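Local coordinates for putative GTP pyrophosphokinase (Streptococcus mutans, PDB 3L9D), which probably makes the alarmone precursor pppGpp by transferring pyrophosphate from ATP to GTP, at residues L51-F55 and L125-M131; R109-V115 and T176-N180. All blocks are in the same frame, centred on the assembly; numbering follows the deposited sequence.

Contact 1. Residues L51-F55 and L125-M131; sequences LKIKF and LRQRKDM
Lys54, on helix 42-64, reaches across to Arg128 and Asp130 in the loop after helix 117-126, forming a salt-bridge network beside the apolar layer on one face of the RelA/SpoT mixed sheet. Its CB lies 3.8 Å from Arg128 NH2, approaching the guanidinium obliquely, and CG stays near that same nitrogen. CD and CE then run past the carboxylate of Asp130. The chain is extended until its last torsion turns (chi4 -67°), delivering NZ to the anti lone pair of Asp130 OD2 at 2.7 Å. A long, flexible lysine suits this span between helix and loop. Arg128 grips the same carboxylate side-on: NE donates to Asp130 OD1 at 2.9 Å, and NH2 meets OD2 from above the carboxylate plane. The shared aspartate probably offsets the like charges of Lys54 NZ and Arg128 NH2, 4.3 Å apart. In the buried layer, Met131 SD sits at the edge of the Phe55 ring, 5.2 Å from its centroid, a Met-aromatic contact; the flexible thioether also lets CE touch Leu51 CD2 at 3.6 Å. Tyr157 borders Leu51, Lys54 and Met131. One water accepts from Arg128 NH1 at 3.1 Å and donates to Lys54 O at 2.7 Å.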
loop_
_atom_site.group_PDB
_atom_site.type_symbol
_atom_site.label_atom_id
_atom_site.label_comp_id
_atom_site.label_asym_id
_atom_site.label_seq_id
_atom_site.Cartn_x
_atom_site.Cartn_y
_atom_site.Cartn_z
ATOM N N LEU A 51 2.104 -8.851 -9.287
ATOM C CA LEU A 51 2.478 -8.433 -7.946
ATOM C C LEU A 51 1.539 -9.052 -6.906
ATOM O O LEU A 51 1.981 -9.485 -5.836
ATOM C CB LEU A 51 2.546 -6.893 -7.840
ATOM C CG LEU A 51 3.740 -6.314 -8.614
ATOM C CD1 LEU A 51 3.525 -4.848 -8.960
ATOM C CD2 LEU A 51 5.039 -6.499 -7.845
ATOM N N LYS A 52 0.248 -9.099 -7.214
ATOM C CA LYS A 52 -0.708 -9.736 -6.311
ATOM C C LYS A 52 -0.282 -11.170 -6.033
ATOM O O LYS A 52 -0.112 -11.557 -4.884
ATOM C CB LYS A 52 -2.121 -9.743 -6.892
ATOM C CG LYS A 52 -2.871 -8.452 -6.727
ATOM C CD LYS A 52 -4.377 -8.695 -6.791
ATOM C CE LYS A 52 -5.154 -7.399 -6.705
ATOM N NZ LYS A 52 -6.557 -7.599 -7.197
ATOM N N ILE A 53 -0.109 -11.962 -7.086
ATOM C CA ILE A 53 0.185 -13.382 -6.913
ATOM C C ILE A 53 1.567 -13.592 -6.257
ATOM O O ILE A 53 1.714 -14.430 -5.365
ATOM C CB ILE A 53 -0.006 -14.163 -8.245
ATOM C CG1 ILE A 53 -1.149 -15.184 -8.118
ATOM C CG2 ILE A 53 1.273 -14.799 -8.695
ATOM C CD1 ILE A 53 -2.598 -14.536 -7.955
ATOM N N LYS A 54 2.560 -12.797 -6.653
ATOM C CA LYS A 54 3.866 -12.835 -5.990
ATOM C C LYS A 54 3.748 -12.547 -4.477
ATOM O O LYS A 54 4.193 -13.350 -3.656
ATOM C CB LYS A 54 4.873 -11.894 -6.666
ATOM C CG LYS A 54 5.353 -12.308 -8.060
ATOM C CD LYS A 54 6.028 -11.115 -8.739
ATOM C CE LYS A 54 6.566 -11.423 -10.124
ATOM N NZ LYS A 54 7.695 -12.383 -10.061
ATOM N N PHE A 55 3.130 -11.423 -4.112
ATOM C CA PHE A 55 3.010 -11.036 -2.699
ATOM C C PHE A 55 2.148 -11.978 -1.849
ATOM O O PHE A 55 2.331 -12.046 -0.630
ATOM C CB PHE A 55 2.489 -9.592 -2.543
ATOM C CG PHE A 55 3.440 -8.550 -3.036
ATOM C CD1 PHE A 55 4.789 -8.832 -3.160
ATOM C CD2 PHE A 55 2.987 -7.287 -3.379
ATOM C CE1 PHE A 55 5.674 -7.872 -3.635
ATOM C CE2 PHE A 55 3.863 -6.312 -3.838
ATOM C CZ PHE A 55 5.208 -6.607 -3.969
ATOM N N LEU A 125 10.757 -7.227 0.926
ATOM C CA LEU A 125 10.609 -6.451 -0.299
ATOM C C LEU A 125 11.959 -5.977 -0.853
ATOM O O LEU A 125 12.207 -6.040 -2.071
ATOM C CB LEU A 125 9.696 -5.253 -0.044
ATOM C CG LEU A 125 8.261 -5.272 -0.561
ATOM C CD1 LEU A 125 7.681 -6.660 -0.532
ATOM C CD2 LEU A 125 7.410 -4.278 0.234
ATOM N N ARG A 126 12.831 -5.513 0.044
ATOM C CA ARG A 126 14.156 -4.996 -0.328
ATOM C C ARG A 126 15.100 -6.068 -0.872
ATOM O O ARG A 126 15.980 -5.770 -1.690
ATOM C CB ARG A 126 14.817 -4.342 0.875
ATOM C CG ARG A 126 14.200 -3.049 1.313
ATOM C CD ARG A 126 14.976 -2.450 2.479
ATOM N NE ARG A 126 14.183 -1.424 3.136
ATOM C CZ ARG A 126 13.894 -1.408 4.432
ATOM N NH1 ARG A 126 14.376 -2.344 5.252
ATOM N NH2 ARG A 126 13.143 -0.433 4.911
ATOM N N GLN A 127 14.930 -7.310 -0.412
ATOM C CA GLN A 127 15.776 -8.416 -0.885
ATOM C C GLN A 127 15.251 -9.158 -2.141
ATOM O O GLN A 127 15.891 -10.093 -2.612
ATOM C CB GLN A 127 16.068 -9.414 0.245
ATOM C CG GLN A 127 14.822 -10.138 0.766
ATOM C CD GLN A 127 14.902 -11.672 0.674
ATOM O OE1 GLN A 127 14.039 -12.393 1.213
ATOM N NE2 GLN A 127 15.942 -12.175 -0.010
ATOM N N ARG A 128 14.097 -8.752 -2.674
ATOM C CA ARG A 128 13.601 -9.325 -3.929
ATOM C C ARG A 128 14.443 -8.845 -5.118
ATOM O O ARG A 128 14.998 -7.748 -5.090
ATOM C CB ARG A 128 12.121 -8.997 -4.157
ATOM C CG ARG A 128 11.157 -9.575 -3.134
ATOM C CD ARG A 128 9.723 -9.472 -3.629
ATOM N NE ARG A 128 9.417 -10.325 -4.784
ATOM C CZ ARG A 128 8.807 -11.511 -4.734
ATOM N NH1 ARG A 128 8.420 -12.053 -3.584
ATOM N NH2 ARG A 128 8.591 -12.172 -5.850
ATOM N N LYS A 129 14.557 -9.689 -6.140
ATOM C CA LYS A 129 15.331 -9.383 -7.337
ATOM C C LYS A 129 14.457 -9.163 -8.575
ATOM O O LYS A 129 14.972 -8.793 -9.633
ATOM C CB LYS A 129 16.318 -10.514 -7.633
ATOM C CG LYS A 129 17.703 -10.314 -7.038
ATOM C CD LYS A 129 17.647 -10.147 -5.530
ATOM C CE LYS A 129 18.970 -9.607 -4.970
ATOM N NZ LYS A 129 20.137 -10.363 -5.521
ATOM N N ASP A 130 13.152 -9.408 -8.457
ATOM C CA ASP A 130 12.246 -9.249 -9.593
ATOM C C ASP A 130 11.606 -7.874 -9.627
ATOM O O ASP A 130 10.702 -7.616 -10.410
ATOM C CB ASP A 130 11.153 -10.315 -9.599
ATOM C CG ASP A 130 10.204 -10.193 -8.412
ATOM O OD1 ASP A 130 10.620 -9.658 -7.351
ATOM O OD2 ASP A 130 9.048 -10.665 -8.546
ATOM N N MET A 131 12.075 -7.004 -8.748
ATOM C CA MET A 131 11.667 -5.618 -8.719
ATOM C C MET A 131 12.786 -4.942 -7.972
ATOM O O MET A 131 13.590 -5.601 -7.321
ATOM C CB MET A 131 10.328 -5.446 -7.986
ATOM C CG MET A 131 10.368 -5.759 -6.498
ATOM S SD MET A 131 8.768 -5.999 -5.686
ATOM C CE MET A 131 8.217 -7.512 -6.455
HETATM O O HOH W 1 6.634 -14.512 -3.188
#

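Contact 2. Residues R109-V115 and T176-N180; sequences RIMVQFV and TLAMN
Met111 meets two residues of the first helical turn at 176-180: its CG packs on Leu177 CD1 at 3.6 Å, while SD lies 3.8 Å from Asn180 CG, the side chains of Met111 and Asn180 crossing at about a right angle. Methionine suits the place, its methylene packing on the leucine methyl and its polarisable sulfur lying against the amide. One residue along, Val112 O receives a CA-H...O contact from Thr176 CA at 3.2 Å. Thr176 CG2 leans on the backbone of Phe114 and Val115, 3.7 Å from Val115 N, and Val115 CG2 touches Met179 CE at 3.8 Å. The Arg109 guanidinium and the Asn180 amide come near without bonding, their planes 59° apart.

These contacts form where strand 164-176, parallel to strand 106-112 in the mixed sheet of the RelA/SpoT fold, turns directly into helix 177-193. Thr176 is the N-cap and forms a capping box with Met179. Its chi1 of 55° sets OG1 between the backbone N and the carbonyl carbon, where it accepts from Met179 N at 3.1 Å; the return bond, from Thr176 N to Met179 SD, is weak. Threonine fits doubly, its hydroxyl capping the helix while its methyl packs against that backbone.

Further out, Asp216 of helix 199-221 hydrogen-bonds Thr176 OG1, and Arg175 NH1 hydrogen-bonds to Asn180 OD1. Phe73 of strand 73-78 touches both Met111 and Leu177, and Asp117 OD2 accepts a hydrogen bond from Phe114 N.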
loop_
_atom_site.group_PDB
_atom_site.type_symbol
_atom_site.label_atom_id
_atom_site.label_comp_id
_atom_site.label_asym_id
_atom_site.label_seq_id
_atom_site.Cartn_x
_atom_site.Cartn_y
_atom_site.Cartn_z
ATOM N N ARG A 109 -1.608 -2.944 -1.892
ATOM C CA ARG A 109 -1.746 -2.829 -0.452
ATOM C C ARG A 109 -1.427 -4.138 0.235
ATOM O O ARG A 109 -2.047 -5.147 -0.047
ATOM C CB ARG A 109 -3.159 -2.405 -0.076
ATOM C CG ARG A 109 -3.483 -1.024 -0.526
ATOM C CD ARG A 109 -4.484 -0.388 0.397
ATOM N NE ARG A 109 -4.710 0.994 -0.014
ATOM C CZ ARG A 109 -5.914 1.517 -0.225
ATOM N NH1 ARG A 109 -6.999 0.759 -0.046
ATOM N NH2 ARG A 109 -6.025 2.794 -0.607
ATOM N N ILE A 110 -0.463 -4.110 1.147
ATOM C CA ILE A 110 -0.138 -5.284 1.938
ATOM C C ILE A 110 -0.670 -5.061 3.342
ATOM O O ILE A 110 -0.173 -4.197 4.072
ATOM C CB ILE A 110 1.375 -5.552 1.925
ATOM C CG1 ILE A 110 1.828 -5.802 0.475
ATOM C CG2 ILE A 110 1.732 -6.703 2.839
ATOM C CD1 ILE A 110 3.323 -6.065 0.273
ATOM N N MET A 111 -1.707 -5.809 3.703
ATOM C CA MET A 111 -2.311 -5.717 5.033
ATOM C C MET A 111 -1.582 -6.616 6.029
ATOM O O MET A 111 -1.526 -7.833 5.861
ATOM C CB MET A 111 -3.801 -6.075 4.977
ATOM C CG MET A 111 -4.732 -4.899 5.255
ATOM S SD MET A 111 -4.501 -3.522 4.095
ATOM C CE MET A 111 -5.134 -4.259 2.584
ATOM N N VAL A 112 -1.011 -6.007 7.061
ATOM C CA VAL A 112 -0.304 -6.734 8.109
ATOM C C VAL A 112 -1.102 -6.690 9.400
ATOM O O VAL A 112 -1.897 -5.778 9.600
ATOM C CB VAL A 112 1.099 -6.128 8.397
ATOM C CG1 VAL A 112 2.018 -6.240 7.163
ATOM C CG2 VAL A 112 0.968 -4.673 8.898
ATOM N N GLN A 113 -0.880 -7.680 10.266
ATOM C CA GLN A 113 -1.559 -7.761 11.548
ATOM C C GLN A 113 -1.026 -6.791 12.619
ATOM O O GLN A 113 -1.820 -6.174 13.332
ATOM C CB GLN A 113 -1.566 -9.195 12.097
ATOM C CG GLN A 113 -2.584 -9.347 13.253
ATOM C CD GLN A 113 -2.630 -10.725 13.902
ATOM O OE1 GLN A 113 -1.738 -11.566 13.717
ATOM N NE2 GLN A 113 -3.677 -10.951 14.688
ATOM N N PHE A 114 0.297 -6.656 12.729
ATOM C CA PHE A 114 0.904 -5.794 13.759
ATOM C C PHE A 114 1.767 -4.673 13.190
ATOM O O PHE A 114 2.387 -4.828 12.139
ATOM C CB PHE A 114 1.753 -6.622 14.715
ATOM C CG PHE A 114 0.996 -7.711 15.402
ATOM C CD1 PHE A 114 0.034 -7.410 16.355
ATOM C CD2 PHE A 114 1.252 -9.045 15.108
ATOM C CE1 PHE A 114 -0.666 -8.433 17.002
ATOM C CE2 PHE A 114 0.561 -10.062 15.748
ATOM C CZ PHE A 114 -0.395 -9.761 16.696
ATOM N N VAL A 115 1.824 -3.545 13.885
ATOM C CA VAL A 115 2.716 -2.465 13.468
ATOM C C VAL A 115 4.106 -3.049 13.197
ATOM O O VAL A 115 4.755 -2.754 12.188
ATOM C CB VAL A 115 2.831 -1.389 14.547
ATOM C CG1 VAL A 115 4.108 -0.615 14.365
ATOM C CG2 VAL A 115 1.615 -0.464 14.517
ATOM N N THR A 176 -1.703 -1.783 8.855
ATOM C CA THR A 176 -2.531 -2.639 9.715
ATOM C C THR A 176 -3.994 -2.599 9.266
ATOM O O THR A 176 -4.409 -1.739 8.493
ATOM C CB THR A 176 -2.444 -2.268 11.223
ATOM O OG1 THR A 176 -2.767 -0.881 11.423
ATOM C CG2 THR A 176 -1.069 -2.554 11.756
ATOM N N LEU A 177 -4.783 -3.540 9.755
ATOM C CA LEU A 177 -6.197 -3.545 9.450
ATOM C C LEU A 177 -6.818 -2.192 9.876
ATOM O O LEU A 177 -7.550 -1.548 9.102
ATOM C CB LEU A 177 -6.846 -4.736 10.153
ATOM C CG LEU A 177 -6.491 -6.156 9.648
ATOM C CD1 LEU A 177 -5.382 -6.181 8.547
ATOM C CD2 LEU A 177 -6.137 -7.138 10.809
ATOM N N ALA A 178 -6.487 -1.742 11.089
ATOM C CA ALA A 178 -6.990 -0.460 11.598
ATOM C C ALA A 178 -6.512 0.735 10.779
ATOM O O ALA A 178 -7.289 1.660 10.503
ATOM C CB ALA A 178 -6.632 -0.275 13.073
ATOM N N MET A 179 -5.234 0.721 10.398
ATOM C CA MET A 179 -4.682 1.784 9.551
ATOM C C MET A 179 -5.465 1.898 8.264
ATOM O O MET A 179 -5.797 2.994 7.814
ATOM C CB MET A 179 -3.222 1.509 9.207
ATOM C CG MET A 179 -2.226 2.086 10.189
ATOM S SD MET A 179 -0.573 1.466 9.830
ATOM C CE MET A 179 -0.138 0.825 11.443
ATOM N N ASN A 180 -5.741 0.749 7.666
ATOM C CA ASN A 180 -6.467 0.709 6.418
ATOM C C ASN A 180 -7.918 1.147 6.569
ATOM O O ASN A 180 -8.424 1.878 5.727
ATOM C CB ASN A 180 -6.406 -0.670 5.795
ATOM C CG ASN A 180 -7.044 -0.692 4.435
ATOM O OD1 ASN A 180 -6.678 0.101 3.554
ATOM N ND2 ASN A 180 -8.023 -1.577 4.253
#

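How the contacts relate
The centres of the two contacts lie about 18 Å apart, yet they touch through packing: Phe55 CD2 of contact 1 is 3.9 Å from Ile110 CD1 of contact 2. Ile110 belongs to strand 106-112, which therefore joins them. Its Ile110 and Val112 side chains meet helix 117-126, the helix that leads into the loop of contact 1, whereas Met111 meets the start of helix 177-193. Along the chain the segments alternate, 51-55, 109-115, 125-131 and 176-180, so the two pairings cross along the chain. Phe55 of contact 1 packs on Leu108 as well as Ile110, on the same strand that carries Met111 and Val112 of contact 2.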